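Local atomic coordinates of congerin-2 (Conger myriaster, PDB entry 1IS3), a protein that binds beta-galactosides such as lactose as a homodimeric galectin, although its physiological role is not yet known. Residues A[17-23]-A[83-89]; A[34-38]-A[118-122]; A[41-45]-A[97-101]; A[46-50]-A[78-82]. One frame throughout, in Å; residues are numbered along the deposited sequence.

The contacts sample both sheets of the galectin beta-sandwich. Contact 1 pairs strands 17-23 and 85-92 of the five-stranded sheet; contact 2 joins strand 117-125 to the corner after strand 29-34 in the sugar-binding sheet. Contact 3 packs strand 40-48 against strand 96-100 across the sandwich, and contact 4 lies at the end of strand 40-48, where loop segment 78-82 packs on it. Along the chain, the segments of contact 1 alternate with those of contacts 2 and 3, and contact 4 falls within the spans of all three. The centres of contacts 2 and 4 are about 22 Å apart, those of 1 and 4 about 12 Å, with V23 touching F49. Strand 40-48 serves core and galactose site.

Contact 1 of 4, residues A[17-23]-A[83-89]; sequences LTVGGVV and GDHFQTT
Strand 17-23 and segment 83-89 run antiparallel, strand axes 4.6 Å apart at closest approach and 154° between directions. G83 has positive phi (86°), which glycine tolerates easily; its N donates to V23 O at 2.9 Å. D84 O receives V23 N, also at 2.9 Å. H85 and V22 form a non-hydrogen-bonded pair, CA atoms 4.2 Å apart, with V22 CG2 3.7 Å from the H85 ring centroid, over its face. F86 and G21 are hydrogen-bonded: F86 N to G21 O 2.9 Å, G21 N to F86 O 3.1 Å. With F86 chi1 p, G21 CA is 4.1 Å from its ring centroid; a CB on G21 would come within 3.0 Å of F86 CZ, so glycine fits this ring position. Q87 and G20 form a non-hydrogen-bonded pair, CA atoms 4.3 Å apart. T88 and V19 form a hydrogen-bonded pair, V19 N to T88 O 2.9 Å, T88 N to V19 O 3.0 Å. T89 OG1 and T18 OG1, both m, are hydrogen-bonded at 3.0 Å. This is regular antiparallel pairing in a galectin beta-sandwich sheet.

Contact 2 of 4, residues A[34-38]-A[118-122]; sequences VGEST and FNLIY
Both segments bend where they meet. The chain turns a corner at G35 and E36 and another at N119, and each corner carries a classic beta bulge: N119 and L120 both face G35, while E36 and S37 both face S40. Around the bulge the register is antiparallel. V34 and I121 form a non-hydrogen-bonded pair, CA atoms 4.6 Å apart; G35 CA and L120 CA, 5.3 Å apart, belong to the hydrogen-bonded pair, with G35 N to L120 O at 3.0 Å and a weak return bond from L120 N to G35 O, also 3.0 Å. G35 is extended to phi/psi -178/-140, a conformation that glycine adopts readily.

Among the side chains, V34 (chi1 t) sets CG1 3.6 Å from F118 CG and CG2 4.4 Å from I121 CG1, a branched residue filling the space beside an aromatic ring (F118 chi1 m). On the other face L120 (t, p) brings CD2 to 3.5 Å from S37 CA, its apolar end lying along the turning backbone. Y122, chi1 p, swings its ring so that OH lies 3.5 Å from T38 CA; the hydroxyl itself is hydrogen-bonded to a bound MES molecule, probably from the crystallisation liquor.

Strand 117-125 is thus joined on one side to strand 29-34, and on the other it pairs with strands 4-7 and 10-12. F11 packs on V34 and I121, while F118 and Y122 reach strand 40-48 at A42 and I41.

Contact 3 of 4, residues A[41-45]-A[97-101]; sequences IAMHM and FYIQL. With GAL (beta-D-galactopyranose), chain B.
Strands 43-45 and 97-100 belong to different sheets; their axes pass 10.3 Å apart with only 24° between N-to-C directions, so this contact is made by side chains. M43 and M45 point toward F97 and I99, with M43 CA 7.8 Å from F97 CA and M45 CA 9.6 Å from I99 CA. A classic beta bulge at A42 and M43, both facing V34, lets these consecutive residues both point toward the other segment.

One CH-pi interaction is present: M43 CB stands 3.8 Å above the F97 ring centroid, 7° off the normal. The remaining contacts are apolar. A42 CB touches F97 CZ at 4.1 Å, its small methyl leaving room for the ring. M43 (t, m, m) folds back to put SD 4.3 Å from I99 CD1, whereas M45, extended t, t, t, reaches across with CE 3.7 Å from both I99 CG2 and L101 CD2. Flexible, unbranched methionines suit such gaps.

On the strand's other side, H44 NE2 is hydrogen-bonded to GAL O4 at 2.8 Å, while H44 ND1 is hydrogen-bonded to N33 OD1. As in the galectin beta-sandwich, strand 40-48 turns M43 and M45 into the core and H44 to the galactose, whose site R29, R48, Y51, N61 and E72 also line.

Contact 4 of 4, residues A[46-50]-A[78-82]; sequences DHRFS and FPFTK. With GAL (beta-D-galactopyranose), chain B; BGC (beta-D-glucopyranose), chain C.
This is an aromatic contact at one end of the galectin beta-sandwich, where segment 78-82 packs against the end of strand 40-48, whose other side holds the lactose. Segment 46-50 is strand as far as R48 and then leaves it, F49 having phi/psi -82/-50; segment 78-82 has no regular structure and makes an inverse gamma turn centred on P79. H47 CA is 8.1 Å from F78 CA, and F49 CA is likewise 8.1 Å from K82 CA, so side chains bridge the gap.

Two T-shaped stacks take part. The H47 edge (chi1 m) meets the F80 face, centroids 4.8 Å apart and planes at 89°, with H47 ND1 hydrogen-bonded to F30 O. The F78 edge (chi1 t) meets the F49 face, centroids 5.1 Å apart and planes at 70°. On the opposite face of F49, K82 CG rests 4.0 Å from the ring centroid, using the aliphatic part of the lysine. Flat rings let an irregular segment pack closely here.

The CA-to-CB bonds of D46 and R48 point away from segment 78-82. D46 OD2 holds R48 NE at 2.8 Å in a salt bridge, probably helping to orient the arginine; R48 NH2 also forms a salt bridge with D54, and D46 OD2 one with R29. R48 NH1 donates to GAL O5 at 2.8 Å and GAL O4 at 3.0 Å, and R48 NH2 to BGC O3 at 2.7 Å.

Contact 1 of 4, residues A[17-23]-A[83-89]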
loop_
_atom_site.group_PDB
_atom_site.type_symbol
_atom_site.label_atom_id
_atom_site.label_comp_id
_atom_site.label_asym_id
_atom_site.label_seq_id
_atom_site.Cartn_x
_atom_site.Cartn_y
_atom_site.Cartn_z
ATOM N N LEU A 17 9.855 1.589 5.319
ATOM C CA LEU A 17 8.411 1.411 5.423
ATOM C C LEU A 17 7.956 2.126 6.690
ATOM O O LEU A 17 8.433 1.762 7.797
ATOM C CB LEU A 17 8.056 -0.060 5.563
ATOM C CG LEU A 17 6.608 -0.415 5.939
ATOM C CD1 LEU A 17 5.673 0.044 4.810
ATOM C CD2 LEU A 17 6.484 -1.918 6.242
ATOM N N THR A 18 7.062 3.111 6.591
ATOM C CA THR A 18 6.471 3.714 7.782
ATOM C C THR A 18 4.967 3.519 7.701
ATOM O O THR A 18 4.353 3.833 6.675
ATOM C CB THR A 18 6.762 5.197 7.860
ATOM O OG1 THR A 18 8.189 5.286 7.913
ATOM C CG2 THR A 18 6.141 5.883 9.074
ATOM N N VAL A 19 4.389 2.927 8.744
ATOM C CA VAL A 19 2.945 2.738 8.813
ATOM C C VAL A 19 2.433 3.438 10.061
ATOM O O VAL A 19 3.149 3.534 11.067
ATOM C CB VAL A 19 2.505 1.244 8.894
ATOM C CG1 VAL A 19 2.743 0.573 7.538
ATOM C CG2 VAL A 19 3.285 0.487 9.969
ATOM N N GLY A 20 1.229 4.001 9.972
ATOM C CA GLY A 20 0.588 4.635 11.105
ATOM C C GLY A 20 -0.790 4.030 11.241
ATOM O O GLY A 20 -1.387 3.573 10.251
ATOM N N GLY A 21 -1.290 4.010 12.467
ATOM C CA GLY A 21 -2.586 3.461 12.670
ATOM C C GLY A 21 -3.102 3.732 14.068
ATOM O O GLY A 21 -2.576 4.570 14.804
ATOM N N VAL A 22 -4.173 3.021 14.379
ATOM C CA VAL A 22 -4.889 3.218 15.630
ATOM C C VAL A 22 -5.213 1.845 16.198
ATOM O O VAL A 22 -5.710 0.961 15.473
ATOM C CB VAL A 22 -6.257 3.971 15.438
ATOM C CG1 VAL A 22 -6.860 4.295 16.821
ATOM C CG2 VAL A 22 -6.073 5.244 14.649
ATOM N N VAL A 23 -4.921 1.655 17.485
ATOM C CA VAL A 23 -5.254 0.404 18.161
ATOM C C VAL A 23 -6.729 0.411 18.581
ATOM O O VAL A 23 -7.217 1.420 19.092
ATOM C CB VAL A 23 -4.354 0.228 19.392
ATOM C CG1 VAL A 23 -4.655 -1.107 20.045
ATOM C CG2 VAL A 23 -2.888 0.325 19.001
ATOM N N GLY A 83 -6.986 2.244 21.817
ATOM C CA GLY A 83 -7.715 3.421 21.389
ATOM C C GLY A 83 -6.802 4.527 20.849
ATOM O O GLY A 83 -7.295 5.548 20.317
ATOM N N ASP A 84 -5.482 4.380 20.942
ATOM C CA ASP A 84 -4.545 5.408 20.528
ATOM C C ASP A 84 -3.792 5.098 19.242
ATOM O O ASP A 84 -3.724 3.959 18.803
ATOM C CB ASP A 84 -3.541 5.651 21.653
ATOM C CG ASP A 84 -4.120 6.365 22.885
ATOM O OD1 ASP A 84 -3.363 6.582 23.842
ATOM O OD2 ASP A 84 -5.297 6.737 22.898
ATOM N N HIS A 85 -3.214 6.140 18.646
ATOM C CA HIS A 85 -2.411 6.025 17.442
ATOM C C HIS A 85 -1.031 5.442 17.719
ATOM O O HIS A 85 -0.515 5.510 18.852
ATOM C CB HIS A 85 -2.175 7.382 16.785
ATOM C CG HIS A 85 -3.480 7.928 16.259
ATOM N ND1 HIS A 85 -3.924 8.018 15.007
ATOM C CD2 HIS A 85 -4.472 8.418 17.081
ATOM C CE1 HIS A 85 -5.143 8.534 15.039
ATOM N NE2 HIS A 85 -5.468 8.770 16.301
ATOM N N PHE A 86 -0.421 4.859 16.707
ATOM C CA PHE A 86 0.963 4.400 16.800
ATOM C C PHE A 86 1.605 4.681 15.433
ATOM O O PHE A 86 0.887 4.869 14.427
ATOM C CB PHE A 86 1.007 2.902 17.101
ATOM C CG PHE A 86 0.427 1.998 16.024
ATOM C CD1 PHE A 86 -0.916 1.643 16.059
ATOM C CD2 PHE A 86 1.230 1.527 14.970
ATOM C CE1 PHE A 86 -1.454 0.829 15.052
ATOM C CE2 PHE A 86 0.674 0.721 13.971
ATOM C CZ PHE A 86 -0.669 0.374 14.013
ATOM N N GLN A 87 2.933 4.647 15.374
ATOM C CA GLN A 87 3.691 4.868 14.141
ATOM C C GLN A 87 4.923 3.971 14.216
ATOM O O GLN A 87 5.604 3.995 15.247
ATOM C CB GLN A 87 4.097 6.332 14.073
ATOM C CG GLN A 87 4.807 6.640 12.785
ATOM C CD GLN A 87 4.871 8.138 12.525
ATOM O OE1 GLN A 87 5.910 8.676 12.156
ATOM N NE2 GLN A 87 3.778 8.880 12.675
ATOM N N THR A 88 5.213 3.178 13.188
ATOM C CA THR A 88 6.339 2.264 13.190
ATOM C C THR A 88 7.058 2.389 11.862
ATOM O O THR A 88 6.418 2.481 10.798
ATOM C CB THR A 88 5.866 0.808 13.372
ATOM O OG1 THR A 88 5.070 0.825 14.563
ATOM C CG2 THR A 88 6.999 -0.194 13.492
ATOM N N THR A 89 8.383 2.365 11.961
ATOM C CA THR A 89 9.235 2.398 10.789
ATOM C C THR A 89 10.133 1.160 10.783
ATOM O O THR A 89 10.698 0.768 11.815
ATOM C CB THR A 89 10.133 3.684 10.764
ATOM O OG1 THR A 89 9.219 4.778 10.658
ATOM C CG2 THR A 89 11.131 3.758 9.591
HETATM O O HOH W 1 -2.326 7.296 12.858
#

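Contact 2 of 4, residues A[34-38]-A[118-122]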
loop_
_atom_site.group_PDB
_atom_site.type_symbol
_atom_site.label_atom_id
_atom_site.label_comp_id
_atom_site.label_asym_id
_atom_site.label_seq_id
_atom_site.Cartn_x
_atom_site.Cartn_y
_atom_site.Cartn_z
ATOM N N VAL A 34 5.597 -8.769 7.352
ATOM C CA VAL A 34 6.335 -8.480 6.136
ATOM C C VAL A 34 6.719 -9.864 5.600
ATOM O O VAL A 34 7.304 -10.680 6.325
ATOM C CB VAL A 34 7.596 -7.641 6.477
ATOM C CG1 VAL A 34 8.459 -7.440 5.247
ATOM C CG2 VAL A 34 7.177 -6.264 7.012
ATOM N N GLY A 35 6.371 -10.191 4.365
ATOM C CA GLY A 35 6.743 -11.477 3.793
ATOM C C GLY A 35 6.282 -11.606 2.349
ATOM O O GLY A 35 6.374 -10.649 1.556
ATOM N N GLU A 36 5.818 -12.810 2.055
ATOM C CA GLU A 36 5.418 -13.165 0.703
ATOM C C GLU A 36 3.939 -13.465 0.665
ATOM O O GLU A 36 3.330 -13.227 -0.374
ATOM C CB GLU A 36 6.131 -14.427 0.177
ATOM C CG GLU A 36 7.663 -14.487 0.215
ATOM C CD GLU A 36 8.408 -15.852 0.010
ATOM O OE1 GLU A 36 9.597 -15.786 -0.367
ATOM O OE2 GLU A 36 7.864 -16.967 0.227
ATOM N N SER A 37 3.294 -13.989 1.719
ATOM C CA SER A 37 1.901 -14.372 1.681
ATOM C C SER A 37 1.434 -14.467 3.143
ATOM O O SER A 37 2.243 -14.342 4.066
ATOM C CB SER A 37 1.765 -15.746 0.976
ATOM O OG SER A 37 2.278 -16.841 1.746
ATOM N N THR A 38 0.164 -14.746 3.420
ATOM C CA THR A 38 -0.272 -14.919 4.793
ATOM C C THR A 38 0.244 -16.224 5.412
ATOM O O THR A 38 -0.067 -16.470 6.593
ATOM C CB THR A 38 -1.844 -14.859 4.872
ATOM O OG1 THR A 38 -2.299 -15.953 4.095
ATOM C CG2 THR A 38 -2.451 -13.493 4.452
ATOM N N PHE A 118 10.522 -8.048 -0.350
ATOM C CA PHE A 118 9.298 -8.688 0.145
ATOM C C PHE A 118 8.145 -8.103 -0.641
ATOM O O PHE A 118 8.124 -6.878 -0.842
ATOM C CB PHE A 118 9.052 -8.386 1.636
ATOM C CG PHE A 118 10.187 -8.910 2.485
ATOM C CD1 PHE A 118 10.304 -10.296 2.718
ATOM C CD2 PHE A 118 11.151 -8.026 2.970
ATOM C CE1 PHE A 118 11.410 -10.774 3.430
ATOM C CE2 PHE A 118 12.252 -8.522 3.686
ATOM C CZ PHE A 118 12.374 -9.884 3.905
ATOM N N ASN A 119 7.206 -8.954 -1.052
ATOM C CA ASN A 119 6.078 -8.454 -1.809
ATOM C C ASN A 119 4.760 -8.292 -1.077
ATOM O O ASN A 119 3.736 -7.957 -1.715
ATOM C CB ASN A 119 5.873 -9.337 -3.042
ATOM C CG ASN A 119 6.744 -8.833 -4.202
ATOM O OD1 ASN A 119 7.710 -8.076 -4.083
ATOM N ND2 ASN A 119 6.483 -9.269 -5.420
ATOM N N LEU A 120 4.729 -8.472 0.241
ATOM C CA LEU A 120 3.484 -8.311 0.979
ATOM C C LEU A 120 3.749 -7.701 2.363
ATOM O O LEU A 120 4.630 -8.173 3.096
ATOM C CB LEU A 120 2.784 -9.672 1.154
ATOM C CG LEU A 120 1.476 -9.662 1.968
ATOM C CD1 LEU A 120 0.436 -8.854 1.210
ATOM C CD2 LEU A 120 0.947 -11.056 2.187
ATOM N N ILE A 121 3.035 -6.643 2.702
ATOM C CA ILE A 121 3.096 -6.033 4.008
ATOM C C ILE A 121 1.643 -6.028 4.459
ATOM O O ILE A 121 0.803 -5.573 3.671
ATOM C CB ILE A 121 3.648 -4.609 3.882
ATOM C CG1 ILE A 121 5.091 -4.632 3.441
ATOM C CG2 ILE A 121 3.511 -3.909 5.212
ATOM C CD1 ILE A 121 5.291 -3.593 2.327
ATOM N N TYR A 122 1.241 -6.520 5.637
ATOM C CA TYR A 122 -0.136 -6.406 6.042
ATOM C C TYR A 122 -0.252 -6.321 7.549
ATOM O O TYR A 122 0.643 -6.755 8.297
ATOM C CB TYR A 122 -0.977 -7.590 5.557
ATOM C CG TYR A 122 -0.764 -8.970 6.179
ATOM C CD1 TYR A 122 -1.589 -9.400 7.224
ATOM C CD2 TYR A 122 0.172 -9.843 5.642
ATOM C CE1 TYR A 122 -1.495 -10.702 7.712
ATOM C CE2 TYR A 122 0.269 -11.156 6.138
ATOM C CZ TYR A 122 -0.569 -11.587 7.172
ATOM O OH TYR A 122 -0.494 -12.907 7.630
#

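Contact 3 of 4, residues A[41-45]-A[97-101]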
loop_
_atom_site.group_PDB
_atom_site.type_symbol
_atom_site.label_atom_id
_atom_site.label_comp_id
_atom_site.label_asym_id
_atom_site.label_seq_id
_atom_site.Cartn_x
_atom_site.Cartn_y
_atom_site.Cartn_z
ATOM N N ILE A 41 5.927 -15.550 6.187
ATOM C CA ILE A 41 6.142 -14.224 6.786
ATOM C C ILE A 41 7.552 -14.204 7.335
ATOM O O ILE A 41 7.914 -15.031 8.197
ATOM C CB ILE A 41 5.101 -13.955 7.945
ATOM C CG1 ILE A 41 3.663 -14.002 7.404
ATOM C CG2 ILE A 41 5.345 -12.577 8.555
ATOM C CD1 ILE A 41 2.601 -14.043 8.513
ATOM N N ALA A 42 8.357 -13.289 6.827
ATOM C CA ALA A 42 9.735 -13.166 7.284
ATOM C C ALA A 42 9.848 -12.411 8.635
ATOM O O ALA A 42 10.723 -12.685 9.474
ATOM C CB ALA A 42 10.570 -12.419 6.233
ATOM N N MET A 43 8.947 -11.456 8.878
ATOM C CA MET A 43 8.972 -10.727 10.134
ATOM C C MET A 43 7.514 -10.510 10.546
ATOM O O MET A 43 6.779 -9.790 9.853
ATOM C CB MET A 43 9.690 -9.397 9.921
ATOM C CG MET A 43 10.139 -8.660 11.197
ATOM S SD MET A 43 8.778 -8.056 12.194
ATOM C CE MET A 43 8.109 -6.775 11.162
ATOM N N HIS A 44 7.077 -11.235 11.576
ATOM C CA HIS A 44 5.783 -11.071 12.214
ATOM C C HIS A 44 6.023 -10.284 13.518
ATOM O O HIS A 44 6.814 -10.766 14.322
ATOM C CB HIS A 44 5.192 -12.455 12.511
ATOM C CG HIS A 44 3.951 -12.489 13.433
ATOM N ND1 HIS A 44 2.692 -12.166 13.142
ATOM C CD2 HIS A 44 3.913 -12.975 14.742
ATOM C CE1 HIS A 44 1.899 -12.431 14.161
ATOM N NE2 HIS A 44 2.649 -12.920 15.122
ATOM N N MET A 45 5.400 -9.136 13.790
ATOM C CA MET A 45 5.605 -8.390 15.014
ATOM C C MET A 45 4.213 -8.303 15.652
ATOM O O MET A 45 3.315 -7.564 15.189
ATOM C CB MET A 45 6.129 -7.048 14.623
ATOM C CG MET A 45 6.305 -6.180 15.822
ATOM S SD MET A 45 6.820 -4.533 15.251
ATOM C CE MET A 45 7.615 -4.136 16.761
ATOM N N PHE A 97 16.328 -7.074 10.541
ATOM C CA PHE A 97 15.236 -6.100 10.460
ATOM C C PHE A 97 15.421 -5.087 11.587
ATOM O O PHE A 97 15.628 -5.451 12.742
ATOM C CB PHE A 97 13.836 -6.685 10.654
ATOM C CG PHE A 97 13.397 -7.524 9.448
ATOM C CD1 PHE A 97 12.665 -6.917 8.430
ATOM C CD2 PHE A 97 13.700 -8.884 9.394
ATOM C CE1 PHE A 97 12.228 -7.669 7.350
ATOM C CE2 PHE A 97 13.263 -9.641 8.309
ATOM C CZ PHE A 97 12.529 -9.028 7.292
ATOM N N TYR A 98 15.356 -3.813 11.226
ATOM C CA TYR A 98 15.496 -2.704 12.170
ATOM C C TYR A 98 14.126 -2.038 12.297
ATOM O O TYR A 98 13.617 -1.476 11.301
ATOM C CB TYR A 98 16.519 -1.705 11.633
ATOM C CG TYR A 98 17.925 -2.265 11.626
ATOM C CD1 TYR A 98 18.489 -2.695 10.424
ATOM C CD2 TYR A 98 18.651 -2.302 12.820
ATOM C CE1 TYR A 98 19.810 -3.165 10.391
ATOM C CE2 TYR A 98 19.973 -2.766 12.794
ATOM C CZ TYR A 98 20.534 -3.183 11.581
ATOM O OH TYR A 98 21.840 -3.611 11.521
ATOM N N ILE A 99 13.550 -2.110 13.495
ATOM C CA ILE A 99 12.215 -1.599 13.747
ATOM C C ILE A 99 12.328 -0.433 14.722
ATOM O O ILE A 99 13.028 -0.555 15.739
ATOM C CB ILE A 99 11.335 -2.740 14.343
ATOM C CG1 ILE A 99 11.235 -3.944 13.421
ATOM C CG2 ILE A 99 9.925 -2.213 14.534
ATOM C CD1 ILE A 99 11.261 -5.253 14.219
ATOM N N GLN A 100 11.639 0.676 14.454
ATOM C CA GLN A 100 11.629 1.801 15.376
ATOM C C GLN A 100 10.193 2.050 15.773
ATOM O O GLN A 100 9.287 2.091 14.934
ATOM C CB GLN A 100 12.218 3.025 14.727
ATOM C CG GLN A 100 12.294 4.148 15.778
ATOM C CD GLN A 100 13.501 5.074 15.608
ATOM O OE1 GLN A 100 14.019 5.645 16.578
ATOM N NE2 GLN A 100 14.048 5.262 14.395
ATOM N N LEU A 101 9.955 2.086 17.084
ATOM C CA LEU A 101 8.616 2.250 17.654
ATOM C C LEU A 101 8.223 3.740 17.757
ATOM O O LEU A 101 9.068 4.619 17.532
ATOM C CB LEU A 101 8.566 1.560 19.043
ATOM C CG LEU A 101 9.100 0.128 19.098
ATOM C CD1 LEU A 101 9.056 -0.376 20.522
ATOM C CD2 LEU A 101 8.274 -0.766 18.160
HETATM C C1 GAL B . 1.542 -17.880 18.537
HETATM C C2 GAL B . 0.333 -17.219 17.888
HETATM C C3 GAL B . 0.628 -16.857 16.440
HETATM C C4 GAL B . 1.909 -16.021 16.356
HETATM C C5 GAL B . 3.040 -16.776 17.041
HETATM C C6 GAL B . 4.333 -16.007 17.040
HETATM O O2 GAL B . -0.768 -18.106 17.934
HETATM O O3 GAL B . -0.464 -16.129 15.901
HETATM O O4 GAL B . 1.725 -14.754 16.978
HETATM O O5 GAL B . 2.699 -17.042 18.415
HETATM O O6 GAL B . 5.374 -16.775 17.616
#

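Contact 4 of 4, residues A[46-50]-A[78-82]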
loop_
_atom_site.group_PDB
_atom_site.type_symbol
_atom_site.label_atom_id
_atom_site.label_comp_id
_atom_site.label_asym_id
_atom_site.label_seq_id
_atom_site.Cartn_x
_atom_site.Cartn_y
_atom_site.Cartn_z
ATOM N N ASP A 46 3.972 -9.080 16.701
ATOM C CA ASP A 46 2.680 -9.137 17.326
ATOM C C ASP A 46 2.682 -8.267 18.578
ATOM O O ASP A 46 3.633 -8.281 19.368
ATOM C CB ASP A 46 2.389 -10.596 17.635
ATOM C CG ASP A 46 0.930 -10.883 17.897
ATOM O OD1 ASP A 46 0.061 -10.191 17.387
ATOM O OD2 ASP A 46 0.633 -11.825 18.624
ATOM N N HIS A 47 1.626 -7.485 18.749
ATOM C CA HIS A 47 1.508 -6.522 19.830
ATOM C C HIS A 47 0.430 -7.082 20.735
ATOM O O HIS A 47 -0.749 -7.056 20.362
ATOM C CB HIS A 47 1.076 -5.129 19.320
ATOM C CG HIS A 47 1.953 -4.573 18.215
ATOM N ND1 HIS A 47 2.060 -5.063 16.968
ATOM C CD2 HIS A 47 2.702 -3.431 18.288
ATOM C CE1 HIS A 47 2.837 -4.260 16.272
ATOM N NE2 HIS A 47 3.205 -3.291 17.079
ATOM N N ARG A 48 0.809 -7.634 21.894
ATOM C CA ARG A 48 -0.161 -8.355 22.717
ATOM C C ARG A 48 -0.562 -7.566 23.947
ATOM O O ARG A 48 0.257 -7.356 24.856
ATOM C CB ARG A 48 0.429 -9.695 23.149
ATOM C CG ARG A 48 0.615 -10.636 21.954
ATOM C CD ARG A 48 1.375 -11.924 22.313
ATOM N NE ARG A 48 1.591 -12.753 21.116
ATOM C CZ ARG A 48 1.999 -14.032 21.106
ATOM N NH1 ARG A 48 2.163 -14.703 19.952
ATOM N NH2 ARG A 48 2.278 -14.624 22.255
ATOM N N PHE A 49 -1.825 -7.126 23.950
ATOM C CA PHE A 49 -2.386 -6.436 25.099
ATOM C C PHE A 49 -2.816 -7.490 26.095
ATOM O O PHE A 49 -2.475 -7.377 27.281
ATOM C CB PHE A 49 -3.594 -5.597 24.720
ATOM C CG PHE A 49 -3.096 -4.448 23.863
ATOM C CD1 PHE A 49 -3.001 -4.618 22.464
ATOM C CD2 PHE A 49 -2.673 -3.246 24.482
ATOM C CE1 PHE A 49 -2.473 -3.588 21.690
ATOM C CE2 PHE A 49 -2.148 -2.215 23.682
ATOM C CZ PHE A 49 -2.046 -2.386 22.297
ATOM N N SER A 50 -3.578 -8.491 25.628
ATOM C CA SER A 50 -3.916 -9.635 26.473
ATOM C C SER A 50 -4.134 -10.840 25.562
ATOM O O SER A 50 -5.093 -10.897 24.786
ATOM C CB SER A 50 -5.188 -9.336 27.310
ATOM O OG SER A 50 -5.454 -10.309 28.330
ATOM N N PHE A 78 6.864 -1.502 25.227
ATOM C CA PHE A 78 5.501 -1.551 24.783
ATOM C C PHE A 78 4.872 -0.179 24.956
ATOM O O PHE A 78 4.005 0.011 25.817
ATOM C CB PHE A 78 4.763 -2.619 25.597
ATOM C CG PHE A 78 3.496 -3.127 24.912
ATOM C CD1 PHE A 78 2.231 -2.723 25.365
ATOM C CD2 PHE A 78 3.608 -3.999 23.823
ATOM C CE1 PHE A 78 1.076 -3.200 24.724
ATOM C CE2 PHE A 78 2.456 -4.468 23.187
ATOM C CZ PHE A 78 1.195 -4.070 23.637
ATOM N N PRO A 79 5.202 0.811 24.133
ATOM C CA PRO A 79 4.617 2.144 24.224
ATOM C C PRO A 79 3.263 2.194 23.481
ATOM O O PRO A 79 3.065 3.074 22.623
ATOM C CB PRO A 79 5.723 3.013 23.625
ATOM C CG PRO A 79 6.201 2.150 22.470
ATOM C CD PRO A 79 6.284 0.784 23.136
ATOM N N PHE A 80 2.327 1.292 23.726
ATOM C CA PHE A 80 1.100 1.245 22.962
ATOM C C PHE A 80 -0.048 1.377 23.936
ATOM O O PHE A 80 0.033 0.805 25.032
ATOM C CB PHE A 80 0.956 -0.099 22.211
ATOM C CG PHE A 80 2.103 -0.333 21.253
ATOM C CD1 PHE A 80 2.108 0.295 20.008
ATOM C CD2 PHE A 80 3.198 -1.105 21.651
ATOM C CE1 PHE A 80 3.229 0.157 19.166
ATOM C CE2 PHE A 80 4.297 -1.232 20.811
ATOM C CZ PHE A 80 4.323 -0.604 19.576
ATOM N N THR A 81 -1.101 2.097 23.564
ATOM C CA THR A 81 -2.291 2.194 24.365
ATOM C C THR A 81 -3.509 1.873 23.510
ATOM O O THR A 81 -3.619 2.364 22.380
ATOM C CB THR A 81 -2.400 3.614 24.955
ATOM O OG1 THR A 81 -1.254 3.801 25.770
ATOM C CG2 THR A 81 -3.644 3.817 25.811
ATOM N N LYS A 82 -4.438 1.055 24.003
ATOM C CA LYS A 82 -5.686 0.786 23.291
ATOM C C LYS A 82 -6.458 2.092 23.036
ATOM O O LYS A 82 -6.533 2.948 23.924
ATOM C CB LYS A 82 -6.565 -0.151 24.113
ATOM C CG LYS A 82 -5.983 -1.567 24.226
ATOM C CD LYS A 82 -6.853 -2.567 25.004
ATOM C CE LYS A 82 -6.792 -2.280 26.494
ATOM N NZ LYS A 82 -7.651 -3.173 27.246
HETATM C C1 GAL B . 1.542 -17.880 18.537
HETATM C C2 GAL B . 0.333 -17.219 17.888
HETATM C C3 GAL B . 0.628 -16.857 16.440
HETATM C C4 GAL B . 1.909 -16.021 16.356
HETATM C C5 GAL B . 3.040 -16.776 17.041
HETATM C C6 GAL B . 4.333 -16.007 17.040
HETATM O O2 GAL B . -0.768 -18.106 17.934
HETATM O O3 GAL B . -0.464 -16.129 15.901
HETATM O O4 GAL B . 1.725 -14.754 16.978
HETATM O O5 GAL B . 2.699 -17.042 18.415
HETATM O O6 GAL B . 5.374 -16.775 17.616
HETATM C C2 BGC C . 3.454 -19.167 22.737
HETATM C C3 BGC C . 2.601 -18.210 21.904
HETATM C C4 BGC C . 2.160 -18.912 20.624
HETATM C C5 BGC C . 1.430 -20.221 20.974
HETATM C C6 BGC C . 1.061 -21.030 19.749
HETATM C C1 BGC C . 2.645 -20.429 23.025
HETATM O O1 BGC C . 3.425 -21.322 23.744
HETATM O O2 BGC C . 3.832 -18.547 23.957
HETATM O O3 BGC C . 3.343 -17.045 21.596
HETATM O O4 BGC C . 1.274 -18.050 19.887
HETATM O O5 BGC C . 2.274 -21.058 21.791
HETATM O O6 BGC C . 2.212 -21.319 18.967
#